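Local coordinates for protein GCN5-related N-acetyltransferase (Kribbella flavida, PDB 4MY0) that binds acetyl-CoA and probably transfers its acetyl group to amino groups of a substrate, perhaps an aminoglycoside, at residues 54-59 with 101-106; 144-149 with 267-272; 148-153 with 238-243. All coordinates share one frame; numbering follows the deposited sequence.

Contact 1 closes early in the chain; contacts 2 and 3 follow, and both use helix 147-151, contact 2 beginning on the end of strand 135-146. The centre of contact 1 lies about 47 Å from that of contact 2 and about 49 Å from that of contact 3. The centres of contacts 2 and 3 are about 10 Å apart; they share Ala148 and Asp149 and touch where Val267 CG1 packs 3.5 Å from Leu150 CD2. Ser101 in contact 1 and Arg151 in contact 3 bind coenzyme A groups from opposite sides of the chain's centre. The acetyl-CoA under Arg151 is also bonded by Ser101 of the fourth subunit, so cofactor sites lie where subunits adjoin.

Contact 1 (54-59 with 101-106); sequences LGVVSG and SLLMRG. With AC8 ([(2R,3R,4R,5R)-5-(6-amino-9H-purin-9-yl)-3,4-bis(phosphonooxy)tetrahydrofuran-2-yl]methyl (3R)-3-hydroxy-2,2-dimethyl-4-oxo-4-({3-oxo-3-[(2-sulfanylethyl)amino]propyl}amino)butyl dihydrogen diphosphate), chain L.
The GNAT fold brings strand 53-58 against helix 99-113, the helix that follows its pyrophosphate-binding loop, and residues 54-59 and 101-106 form part of that layer. Their short axes approach to 8.2 Å at 142°, so strand and helix run roughly antiparallel. No hydrogen bond crosses; the evidence is for aliphatic packing, carried by Leu103, Val56 and Leu54. Leu103 takes the middle. Its CG is anti to the backbone N, and CD2 reaches Leu54, lying 4.1 Å from Leu54 CB and close to that residue's carbonyl. Its chi2 of -149° departs from a staggered value. Val56 directs its CB at the helix and turns CG2 anti to its carbonyl carbon. That one methyl meets two leucines obliquely, touching Leu102 CD1 at 3.6 Å and Leu103 CB at 4.0 Å. Leu54 passes further along the helix, where its CD1 rests 3.4 Å from Gly106 O. Gly106 has no side chain between its carbonyl and Leu54, so the leucine methyl packs directly on the helix backbone. Flanking residues extend the layer: Val56 touches Val99, Leu54 touches Val107 and Arg110, and Leu103 touches Ala66 of strand 61-75. The same helix presents its first turn to the coenzyme A derivative AC8, which is also hydrogen-bonded by the amides of Gly98 and Gly100, as in the pyrophosphate-binding loop of GNAT enzymes. Ser101 grips one phosphate oxygen twice: its N donates to AC8 O1A at 3.0 Å, and its OG donates to AC8 O1A at 2.7 Å.

Contact 2 (144-149 with 267-272); sequences SFQAAD and VEHEAD
The His269 imidazole is covered on both faces and met at its edge. Over one face lies the Gln146 carboxamide, its plane 28° from the ring's and its OE1 4.0 Å above it, while Gln146 NE2 comes within 3.4 Å of His269 CG. Glu268 CG sits 3.6 Å over the opposite face of the His269 ring, near its rim, and the Asp149 carboxylate lies at the ring edge in plane. The Phe145 ring has water 2 at its edge and is met obliquely by the methyls of Ala271 and Val267; the nearer, Ala271 CB, is 3.7 Å from Phe145 CE1.

Asp149 provides the polar centre. Its CG is anti to the backbone N, which places the carboxylate against the loop, and each oxygen uses its syn lone pair for one of two successive backbone amides. Glu268 N donates to Asp149 OD1 at 3.2 Å, and His269 N donates to Asp149 OD2 at 2.6 Å with 165° at the hydrogen. This paired grip fixes the carboxylate's rotation and would be expected to favour its charged form, although the like charge of Glu268, with OE2 5.2 Å from Asp149 OD1, may oppose this. At the other end Asp272 N donates to Ser144 O at 2.9 Å, in the carbonyl plane. Water 1 links Ser144 N to Asp272 O, and water 2 links Gln146 N to His269 O.

Glu268 also touches a bound acetyl-CoA, and its backbone O accepts from Thr126 of the third subunit. Within the second GNAT-like region, loop 267-272 leads from helix 263-266 into strand 274-284, running antiparallel beside the end of strand 135-146 and the start of helix 147-151; Phe145 is hydrogen-bonded to Val253 of strand 252-256, and Ala147 to Arg251 just before it.

Contact 3 (148-153 with 238-243); sequences ADLRSL and ALWATV. With ACO (acetyl coenzyme *a), chain P.
Arg151 leaves its backbone with CB directed away from helix 233-244, CG anti to the backbone N (chi1 180°), and an extended chain out to NE. Its CD lies 3.7 Å from N6A of the acetyl-CoA adenine, NE is 3.4 Å from ACO C6A, and CZ is 3.4 Å from ACO C5A. The guanidinium thus has the purine over one face. At the tip, NH2 lies near C2A and N1A of the adenine, while NH1 comes 3.2 Å from ACO C4A and also donates to the ribose hydroxyl O2B of ACO, a fairly long bond of 3.3 Å with 149° at the hydrogen.

The backbone beneath this arm packs on that helix, part of the second GNAT-like region. Arg151 and Ala241 have the nearest CA atoms of the two segments, and Ala241 CA makes a C-H...O contact of 3.3 Å to Leu150 O. On the buried side, Leu150 CD1 meets Trp240 CE3 at 3.7 Å and crosses the indole obliquely, whereas Leu153 lies alongside Trp240 and brings CD1 3.5 Å from Trp240 CB. Trp240 continues this core onto Val225 and Leu228 of strand 222-230.

An alanine in place of Arg151 would remove the group lying over the adenine and the donor to O2B, and would probably weaken the hold on the nucleoside end of the cofactor. With Ser248, Arg151 completes a cofactor site built on the pyrophosphate loop of the fourth subunit. The contact therefore joins an apolar inner side to a cationic outer one, where the positive charge over the purine would probably be favoured by its pi electrons.

Contact 1 (54-59 with 101-106)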
loop_
_atom_site.group_PDB
_atom_site.type_symbol
_atom_site.label_atom_id
_atom_site.label_comp_id
_atom_site.label_asym_id
_atom_site.label_seq_id
_atom_site.Cartn_x
_atom_site.Cartn_y
_atom_site.Cartn_z
ATOM N N LEU C 54 -15.633 14.314 36.265
ATOM C CA LEU C 54 -14.649 14.972 37.118
ATOM C C LEU C 54 -13.649 15.780 36.302
ATOM O O LEU C 54 -13.401 15.485 35.130
ATOM C CB LEU C 54 -13.917 13.952 37.987
ATOM C CG LEU C 54 -14.814 13.322 39.061
ATOM C CD1 LEU C 54 -14.124 12.169 39.684
ATOM C CD2 LEU C 54 -15.151 14.336 40.125
ATOM N N GLY C 55 -13.082 16.811 36.918
ATOM C CA GLY C 55 -12.065 17.590 36.240
ATOM C C GLY C 55 -11.039 18.150 37.200
ATOM O O GLY C 55 -11.206 18.070 38.427
ATOM N N VAL C 56 -9.963 18.695 36.638
ATOM C CA VAL C 56 -9.012 19.476 37.414
ATOM C C VAL C 56 -9.022 20.899 36.871
ATOM O O VAL C 56 -8.999 21.084 35.649
ATOM C CB VAL C 56 -7.589 18.916 37.321
ATOM C CG1 VAL C 56 -6.599 19.898 37.961
ATOM C CG2 VAL C 56 -7.514 17.560 38.011
ATOM N N VAL C 57 -9.103 21.903 37.752
ATOM C CA VAL C 57 -8.927 23.282 37.302
ATOM C C VAL C 57 -7.648 23.887 37.865
ATOM O O VAL C 57 -7.106 23.398 38.865
ATOM C CB VAL C 57 -10.105 24.217 37.668
ATOM C CG1 VAL C 57 -11.399 23.762 37.001
ATOM C CG2 VAL C 57 -10.257 24.348 39.194
ATOM N N SER C 58 -7.168 24.934 37.192
ATOM C CA SER C 58 -6.127 25.817 37.704
ATOM C C SER C 58 -6.726 27.220 37.700
ATOM O O SER C 58 -6.960 27.801 36.630
ATOM C CB SER C 58 -4.885 25.763 36.811
ATOM O OG SER C 58 -3.830 26.545 37.349
ATOM N N GLY C 59 -6.990 27.764 38.886
ATOM C CA GLY C 59 -7.791 28.969 38.980
ATOM C C GLY C 59 -9.192 28.585 38.546
ATOM O O GLY C 59 -9.801 27.698 39.153
ATOM N N SER C 101 -2.802 12.090 37.415
ATOM C CA SER C 101 -2.847 11.235 38.600
ATOM C C SER C 101 -3.772 11.811 39.664
ATOM O O SER C 101 -4.475 11.074 40.364
ATOM C CB SER C 101 -1.435 11.069 39.186
ATOM O OG SER C 101 -0.614 10.316 38.311
ATOM N N LEU C 102 -3.764 13.131 39.792
ATOM C CA LEU C 102 -4.633 13.803 40.759
ATOM C C LEU C 102 -6.091 13.605 40.311
ATOM O O LEU C 102 -6.970 13.300 41.119
ATOM C CB LEU C 102 -4.243 15.286 40.848
ATOM C CG LEU C 102 -4.826 16.330 41.817
ATOM C CD1 LEU C 102 -6.045 16.939 41.241
ATOM C CD2 LEU C 102 -5.122 15.786 43.235
ATOM N N LEU C 103 -6.324 13.758 39.014
ATOM C CA LEU C 103 -7.633 13.537 38.410
ATOM C C LEU C 103 -8.107 12.116 38.684
ATOM O O LEU C 103 -9.227 11.903 39.140
ATOM C CB LEU C 103 -7.523 13.690 36.888
ATOM C CG LEU C 103 -8.701 14.146 36.020
ATOM C CD1 LEU C 103 -8.631 13.525 34.622
ATOM C CD2 LEU C 103 -10.064 13.943 36.653
HETATM N N MSE C 104 -7.264 11.144 38.349
HETATM C CA MSE C 104 -7.666 9.737 38.428
HETATM C C MSE C 104 -7.895 9.270 39.879
HETATM O O MSE C 104 -8.772 8.441 40.144
HETATM C CB MSE C 104 -6.636 8.867 37.730
HETATM C CG MSE C 104 -6.653 8.956 36.196
HETATM SE SE MSE C 104 -8.409 8.311 35.541
HETATM C CE MSE C 104 -8.458 6.581 36.497
ATOM N N ARG C 105 -7.122 9.804 40.822
ATOM C CA ARG C 105 -7.403 9.511 42.228
ATOM C C ARG C 105 -8.781 10.029 42.625
ATOM O O ARG C 105 -9.507 9.358 43.361
ATOM C CB ARG C 105 -6.322 10.073 43.144
ATOM C CG ARG C 105 -5.026 9.285 43.034
ATOM C CD ARG C 105 -3.923 9.872 43.885
ATOM N NE ARG C 105 -2.631 9.302 43.503
ATOM C CZ ARG C 105 -1.615 10.016 43.022
ATOM N NH1 ARG C 105 -1.737 11.332 42.882
ATOM N NH2 ARG C 105 -0.473 9.418 42.696
ATOM N N GLY C 106 -9.149 11.212 42.123
ATOM C CA GLY C 106 -10.483 11.744 42.356
ATOM C C GLY C 106 -11.525 10.855 41.695
ATOM O O GLY C 106 -12.604 10.632 42.247
HETATM N N1A AC8 L . 4.185 7.947 27.964
HETATM O O1A AC8 L . 0.043 12.188 36.462
HETATM P P1A AC8 L . 1.045 12.325 35.325
HETATM C C1B AC8 L . 3.606 8.758 32.986
HETATM S S1P AC8 L . -6.446 6.850 28.297
HETATM C C2A AC8 L . 4.810 7.341 28.991
HETATM O O2A AC8 L . 1.881 13.573 35.277
HETATM P P2A AC8 L . -0.427 13.195 33.007
HETATM C C2B AC8 L . 4.401 9.769 33.781
HETATM O O2B AC8 L . 5.792 9.672 33.448
HETATM O O2C AC8 L . 6.628 11.571 34.858
HETATM C C2P AC8 L . -5.426 8.365 28.257
HETATM N N3A AC8 L . 4.533 7.691 30.256
HETATM O O3A AC8 L . 0.216 12.084 33.978
HETATM C C3B AC8 L . 4.104 9.330 35.218
HETATM O O3B AC8 L . 4.908 8.186 35.530
HETATM P P3B AC8 L . 6.271 8.203 36.413
HETATM O O3C AC8 L . 6.202 11.880 32.399
HETATM C C3P AC8 L . -6.153 9.192 27.219
HETATM C C4A AC8 L . 3.611 8.661 30.505
HETATM O O4A AC8 L . -0.969 14.334 33.844
HETATM C C4B AC8 L . 2.688 8.786 35.165
HETATM O O4B AC8 L . 2.446 8.488 33.786
HETATM O O4C AC8 L . 8.135 10.443 33.151
HETATM P P4C AC8 L . 6.761 10.983 33.471
HETATM N N4P AC8 L . -5.590 10.497 26.881
HETATM C C5A AC8 L . 2.952 9.289 29.459
HETATM O O5A AC8 L . 0.547 13.458 31.896
HETATM C C5B AC8 L . 1.647 9.784 35.661
HETATM O O5B AC8 L . 2.062 11.087 35.265
HETATM C C5P AC8 L . -4.491 10.785 26.194
HETATM O O5P AC8 L . -3.734 9.903 25.803
HETATM C C6A AC8 L . 3.257 8.910 28.157
HETATM N N6A AC8 L . 2.643 9.501 27.099
HETATM O O6A AC8 L . -1.651 12.364 32.387
HETATM C C6P AC8 L . -4.256 12.252 25.918
HETATM N N7A AC8 L . 2.108 10.207 29.990
HETATM O O7A AC8 L . 7.156 9.295 35.861
HETATM C C7P AC8 L . -2.788 12.701 25.878
HETATM C C8A AC8 L . 2.237 10.138 31.340
HETATM O O8A AC8 L . 5.794 8.450 37.831
HETATM N N8P AC8 L . -2.248 12.554 27.232
HETATM N N9A AC8 L . 3.164 9.204 31.641
HETATM O O9A AC8 L . 6.835 6.819 36.174
HETATM C C9P AC8 L . -2.726 13.060 28.367
HETATM O O9P AC8 L . -3.725 13.760 28.363
HETATM C CAP AC8 L . -2.002 12.774 29.672
HETATM O OAP AC8 L . -0.589 12.831 29.467
HETATM C CBP AC8 L . -2.328 11.405 30.285
HETATM C CCP AC8 L . -1.455 11.229 31.538
HETATM C CDP AC8 L . -3.797 11.342 30.688
HETATM C CEP AC8 L . -2.021 10.273 29.318
#

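Contact 2 (144-149 with 267-272)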
loop_
_atom_site.group_PDB
_atom_site.type_symbol
_atom_site.label_atom_id
_atom_site.label_comp_id
_atom_site.label_asym_id
_atom_site.label_seq_id
_atom_site.Cartn_x
_atom_site.Cartn_y
_atom_site.Cartn_z
ATOM N N SER C 144 -12.483 -11.549 10.839
ATOM C CA SER C 144 -13.060 -11.230 9.538
ATOM C C SER C 144 -13.402 -12.498 8.768
ATOM O O SER C 144 -12.549 -13.374 8.584
ATOM C CB SER C 144 -12.098 -10.352 8.723
ATOM O OG SER C 144 -11.705 -9.206 9.464
ATOM N N PHE C 145 -14.649 -12.583 8.313
ATOM C CA PHE C 145 -15.116 -13.747 7.572
ATOM C C PHE C 145 -15.503 -13.371 6.148
ATOM O O PHE C 145 -15.695 -12.184 5.835
ATOM C CB PHE C 145 -16.329 -14.357 8.287
ATOM C CG PHE C 145 -16.063 -14.702 9.731
ATOM C CD1 PHE C 145 -15.584 -15.953 10.077
ATOM C CD2 PHE C 145 -16.270 -13.764 10.742
ATOM C CE1 PHE C 145 -15.320 -16.278 11.411
ATOM C CE2 PHE C 145 -16.013 -14.078 12.088
ATOM C CZ PHE C 145 -15.531 -15.333 12.420
ATOM N N GLN C 146 -15.622 -14.373 5.284
ATOM C CA GLN C 146 -16.141 -14.143 3.935
ATOM C C GLN C 146 -17.666 -14.109 4.015
ATOM O O GLN C 146 -18.290 -15.034 4.550
ATOM C CB GLN C 146 -15.690 -15.249 2.976
ATOM C CG GLN C 146 -14.205 -15.580 3.068
ATOM C CD GLN C 146 -13.773 -16.657 2.064
ATOM O OE1 GLN C 146 -14.447 -16.899 1.057
ATOM N NE2 GLN C 146 -12.646 -17.305 2.343
ATOM N N ALA C 147 -18.276 -13.046 3.497
ATOM C CA ALA C 147 -19.736 -12.934 3.545
ATOM C C ALA C 147 -20.457 -14.089 2.837
ATOM O O ALA C 147 -21.501 -14.555 3.299
ATOM C CB ALA C 147 -20.179 -11.582 2.986
ATOM N N ALA C 148 -19.917 -14.548 1.708
ATOM C CA ALA C 148 -20.601 -15.596 0.930
ATOM C C ALA C 148 -20.690 -16.892 1.734
ATOM O O ALA C 148 -21.584 -17.712 1.532
ATOM C CB ALA C 148 -19.878 -15.848 -0.401
ATOM N N ASP C 149 -19.735 -17.074 2.640
ATOM C CA ASP C 149 -19.692 -18.248 3.502
ATOM C C ASP C 149 -20.835 -18.196 4.532
ATOM O O ASP C 149 -21.549 -19.181 4.744
ATOM C CB ASP C 149 -18.331 -18.272 4.204
ATOM C CG ASP C 149 -18.046 -19.582 4.902
ATOM O OD1 ASP C 149 -18.971 -20.426 5.035
ATOM O OD2 ASP C 149 -16.882 -19.757 5.330
ATOM N N VAL C 267 -18.663 -22.037 10.140
ATOM C CA VAL C 267 -18.306 -21.556 8.802
ATOM C C VAL C 267 -17.245 -22.410 8.132
ATOM O O VAL C 267 -16.358 -22.952 8.797
ATOM C CB VAL C 267 -17.849 -20.092 8.800
ATOM C CG1 VAL C 267 -18.944 -19.219 9.333
ATOM C CG2 VAL C 267 -16.594 -19.920 9.628
ATOM N N GLU C 268 -17.343 -22.524 6.812
ATOM C CA GLU C 268 -16.389 -23.309 6.040
ATOM C C GLU C 268 -14.986 -22.701 6.066
ATOM O O GLU C 268 -14.014 -23.373 6.412
ATOM C CB GLU C 268 -16.857 -23.465 4.588
ATOM C CG GLU C 268 -15.751 -23.982 3.660
ATOM C CD GLU C 268 -16.230 -24.258 2.241
ATOM O OE1 GLU C 268 -15.368 -24.374 1.333
ATOM O OE2 GLU C 268 -17.460 -24.373 2.041
ATOM N N HIS C 269 -14.876 -21.432 5.695
ATOM C CA HIS C 269 -13.572 -20.785 5.634
ATOM C C HIS C 269 -13.279 -20.140 6.973
ATOM O O HIS C 269 -14.115 -19.414 7.512
ATOM C CB HIS C 269 -13.558 -19.758 4.506
ATOM C CG HIS C 269 -13.865 -20.351 3.165
ATOM N ND1 HIS C 269 -12.886 -20.855 2.332
ATOM C CD2 HIS C 269 -15.041 -20.542 2.524
ATOM C CE1 HIS C 269 -13.448 -21.324 1.231
ATOM N NE2 HIS C 269 -14.755 -21.152 1.325
ATOM N N GLU C 270 -12.110 -20.420 7.536
ATOM C CA GLU C 270 -11.834 -19.899 8.864
ATOM C C GLU C 270 -11.559 -18.399 8.764
ATOM O O GLU C 270 -11.266 -17.886 7.684
ATOM C CB GLU C 270 -10.709 -20.673 9.579
ATOM C CG GLU C 270 -9.291 -20.305 9.195
ATOM C CD GLU C 270 -8.247 -21.051 10.034
ATOM O OE1 GLU C 270 -7.846 -20.529 11.102
ATOM O OE2 GLU C 270 -7.823 -22.157 9.619
ATOM N N ALA C 271 -11.709 -17.700 9.882
ATOM C CA ALA C 271 -11.509 -16.258 9.927
ATOM C C ALA C 271 -10.126 -15.910 9.372
ATOM O O ALA C 271 -9.208 -16.733 9.432
ATOM C CB ALA C 271 -11.648 -15.771 11.347
ATOM N N ASP C 272 -9.982 -14.715 8.802
ATOM C CA ASP C 272 -8.684 -14.279 8.281
ATOM C C ASP C 272 -7.651 -14.403 9.410
ATOM O O ASP C 272 -7.980 -14.188 10.585
ATOM C CB ASP C 272 -8.794 -12.825 7.813
ATOM C CG ASP C 272 -7.615 -12.372 6.957
ATOM O OD1 ASP C 272 -7.873 -11.706 5.928
ATOM O OD2 ASP C 272 -6.438 -12.638 7.311
HETATM O O HOH W 1 -9.660 -11.992 11.225
HETATM O O HOH W 2 -15.295 -17.166 6.450
#

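Contact 3 (148-153 with 238-243)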
loop_
_atom_site.group_PDB
_atom_site.type_symbol
_atom_site.label_atom_id
_atom_site.label_comp_id
_atom_site.label_asym_id
_atom_site.label_seq_id
_atom_site.Cartn_x
_atom_site.Cartn_y
_atom_site.Cartn_z
ATOM N N ALA C 148 -19.917 -14.548 1.708
ATOM C CA ALA C 148 -20.601 -15.596 0.930
ATOM C C ALA C 148 -20.690 -16.892 1.734
ATOM O O ALA C 148 -21.584 -17.712 1.532
ATOM C CB ALA C 148 -19.878 -15.848 -0.401
ATOM N N ASP C 149 -19.735 -17.074 2.640
ATOM C CA ASP C 149 -19.692 -18.248 3.502
ATOM C C ASP C 149 -20.835 -18.196 4.532
ATOM O O ASP C 149 -21.549 -19.181 4.744
ATOM C CB ASP C 149 -18.331 -18.272 4.204
ATOM C CG ASP C 149 -18.046 -19.582 4.902
ATOM O OD1 ASP C 149 -18.971 -20.426 5.035
ATOM O OD2 ASP C 149 -16.882 -19.757 5.330
ATOM N N LEU C 150 -21.003 -17.037 5.159
ATOM C CA LEU C 150 -22.068 -16.821 6.132
ATOM C C LEU C 150 -23.438 -16.976 5.482
ATOM O O LEU C 150 -24.386 -17.505 6.081
ATOM C CB LEU C 150 -21.933 -15.416 6.708
ATOM C CG LEU C 150 -20.637 -15.188 7.477
ATOM C CD1 LEU C 150 -20.610 -13.797 8.061
ATOM C CD2 LEU C 150 -20.494 -16.212 8.573
ATOM N N ARG C 151 -23.525 -16.524 4.237
ATOM C CA ARG C 151 -24.785 -16.468 3.522
ATOM C C ARG C 151 -25.411 -17.856 3.375
ATOM O O ARG C 151 -26.634 -17.990 3.344
ATOM C CB ARG C 151 -24.564 -15.844 2.147
ATOM C CG ARG C 151 -25.833 -15.761 1.335
ATOM C CD ARG C 151 -25.603 -15.229 -0.064
ATOM N NE ARG C 151 -26.841 -15.414 -0.801
ATOM C CZ ARG C 151 -27.105 -16.492 -1.520
ATOM N NH1 ARG C 151 -28.275 -16.614 -2.130
ATOM N NH2 ARG C 151 -26.190 -17.444 -1.629
ATOM N N SER C 152 -24.577 -18.888 3.298
ATOM C CA SER C 152 -25.097 -20.235 3.057
ATOM C C SER C 152 -25.217 -21.095 4.315
ATOM O O SER C 152 -25.291 -22.315 4.212
ATOM C CB SER C 152 -24.230 -20.958 2.029
ATOM O OG SER C 152 -22.907 -21.077 2.515
ATOM N N LEU C 153 -25.259 -20.469 5.495
ATOM C CA LEU C 153 -25.382 -21.224 6.745
ATOM C C LEU C 153 -26.755 -21.864 6.959
ATOM O O LEU C 153 -26.883 -22.804 7.745
ATOM C CB LEU C 153 -24.980 -20.374 7.954
ATOM C CG LEU C 153 -23.476 -20.137 8.028
ATOM C CD1 LEU C 153 -23.125 -19.289 9.230
ATOM C CD2 LEU C 153 -22.716 -21.463 8.055
ATOM N N ALA C 238 -29.355 -18.781 10.999
ATOM C CA ALA C 238 -30.264 -17.788 10.414
ATOM C C ALA C 238 -29.752 -16.354 10.545
ATOM O O ALA C 238 -29.865 -15.562 9.605
ATOM C CB ALA C 238 -31.662 -17.907 11.037
ATOM N N LEU C 239 -29.222 -16.010 11.716
ATOM C CA LEU C 239 -28.772 -14.645 11.959
ATOM C C LEU C 239 -27.475 -14.360 11.203
ATOM O O LEU C 239 -27.322 -13.285 10.623
ATOM C CB LEU C 239 -28.588 -14.387 13.452
ATOM C CG LEU C 239 -29.850 -14.390 14.313
ATOM C CD1 LEU C 239 -29.461 -14.349 15.767
ATOM C CD2 LEU C 239 -30.757 -13.213 13.973
ATOM N N TRP C 240 -26.541 -15.309 11.202
ATOM C CA TRP C 240 -25.336 -15.151 10.370
ATOM C C TRP C 240 -25.725 -15.082 8.905
ATOM O O TRP C 240 -25.138 -14.332 8.136
ATOM C CB TRP C 240 -24.332 -16.287 10.594
ATOM C CG TRP C 240 -23.559 -16.126 11.864
ATOM C CD1 TRP C 240 -23.636 -16.910 12.983
ATOM C CD2 TRP C 240 -22.602 -15.097 12.160
ATOM N NE1 TRP C 240 -22.778 -16.431 13.956
ATOM C CE2 TRP C 240 -22.144 -15.313 13.478
ATOM C CE3 TRP C 240 -22.104 -13.999 11.440
ATOM C CZ2 TRP C 240 -21.202 -14.476 14.092
ATOM C CZ3 TRP C 240 -21.173 -13.173 12.042
ATOM C CH2 TRP C 240 -20.725 -13.415 13.355
ATOM N N ALA C 241 -26.716 -15.875 8.509
ATOM C CA ALA C 241 -27.118 -15.878 7.106
ATOM C C ALA C 241 -27.790 -14.548 6.729
ATOM O O ALA C 241 -27.644 -14.074 5.603
ATOM C CB ALA C 241 -28.014 -17.078 6.796
ATOM N N THR C 242 -28.508 -13.942 7.677
ATOM C CA THR C 242 -29.050 -12.592 7.482
ATOM C C THR C 242 -27.938 -11.586 7.171
ATOM O O THR C 242 -28.027 -10.837 6.198
ATOM C CB THR C 242 -29.841 -12.117 8.711
ATOM O OG1 THR C 242 -30.858 -13.077 9.012
ATOM C CG2 THR C 242 -30.496 -10.757 8.449
ATOM N N VAL C 243 -26.884 -11.576 7.986
ATOM C CA VAL C 243 -25.757 -10.675 7.737
ATOM C C VAL C 243 -25.101 -10.983 6.383
ATOM O O VAL C 243 -24.853 -10.082 5.572
ATOM C CB VAL C 243 -24.690 -10.775 8.847
ATOM C CG1 VAL C 243 -23.549 -9.789 8.588
ATOM C CG2 VAL C 243 -25.317 -10.516 10.217
HETATM N N1A ACO P . -24.879 -15.028 -4.258
HETATM C C2A ACO P . -25.230 -16.098 -5.006
HETATM N N3A ACO P . -26.503 -16.361 -5.373
HETATM C C4A ACO P . -27.510 -15.540 -4.994
HETATM C C5A ACO P . -27.204 -14.355 -4.173
HETATM C C6A ACO P . -25.787 -14.127 -3.807
HETATM N N6A ACO P . -25.426 -13.056 -3.054
HETATM N N7A ACO P . -28.378 -13.730 -3.943
HETATM C C8A ACO P . -29.354 -14.444 -4.557
HETATM N N9A ACO P . -28.833 -15.525 -5.176
HETATM C C1B ACO P . -29.570 -16.539 -5.961
HETATM C C2B ACO P . -30.427 -17.427 -5.089
HETATM O O2B ACO P . -29.667 -18.470 -4.462
HETATM C C3B ACO P . -31.395 -17.960 -6.123
HETATM O O3B ACO P . -30.722 -18.951 -6.892
HETATM P P3B ACO P . -30.930 -20.526 -6.642
HETATM O O7A ACO P . -30.848 -20.681 -5.138
HETATM O O8A ACO P . -32.304 -20.774 -7.224
HETATM O O9A ACO P . -29.804 -21.168 -7.417
HETATM C C4B ACO P . -31.607 -16.798 -7.080
HETATM O O4B ACO P . -30.493 -15.918 -6.858
HETATM C C5B ACO P . -32.915 -16.053 -6.825
HETATM O O5B ACO P . -33.017 -15.822 -5.416
HETATM P P1A ACO P . -34.066 -14.795 -4.749
HETATM O O1A ACO P . -35.195 -14.482 -5.702
HETATM O O2A ACO P . -34.295 -15.339 -3.367
HETATM O O3A ACO P . -33.148 -13.466 -4.699
HETATM P P2A ACO P . -33.157 -12.379 -3.513
HETATM O O4A ACO P . -34.603 -12.129 -3.131
HETATM O O5A ACO P . -32.191 -12.834 -2.462
HETATM O O6A ACO P . -32.606 -11.048 -4.258
HETATM C CBP ACO P . -30.656 -9.643 -4.453
HETATM C CCP ACO P . -31.281 -10.991 -4.784
HETATM C CDP ACO P . -31.415 -8.505 -5.128
HETATM C CEP ACO P . -29.213 -9.655 -4.936
HETATM C CAP ACO P . -30.735 -9.505 -2.930
HETATM O OAP ACO P . -30.130 -10.658 -2.319
HETATM C C9P ACO P . -30.136 -8.220 -2.421
HETATM O O9P ACO P . -30.877 -7.266 -2.220
HETATM N N8P ACO P . -28.814 -8.177 -2.195
HETATM C C7P ACO P . -28.114 -7.002 -1.690
HETATM C C6P ACO P . -28.209 -5.802 -2.630
HETATM C C5P ACO P . -27.811 -6.188 -4.038
HETATM O O5P ACO P . -26.792 -6.840 -4.241
HETATM N N4P ACO P . -28.604 -5.767 -5.024
HETATM C C3P ACO P . -28.056 -5.427 -6.335
HETATM C C2P ACO P . -28.407 -6.458 -7.396
HETATM S S1P ACO P . -27.932 -5.865 -8.999
#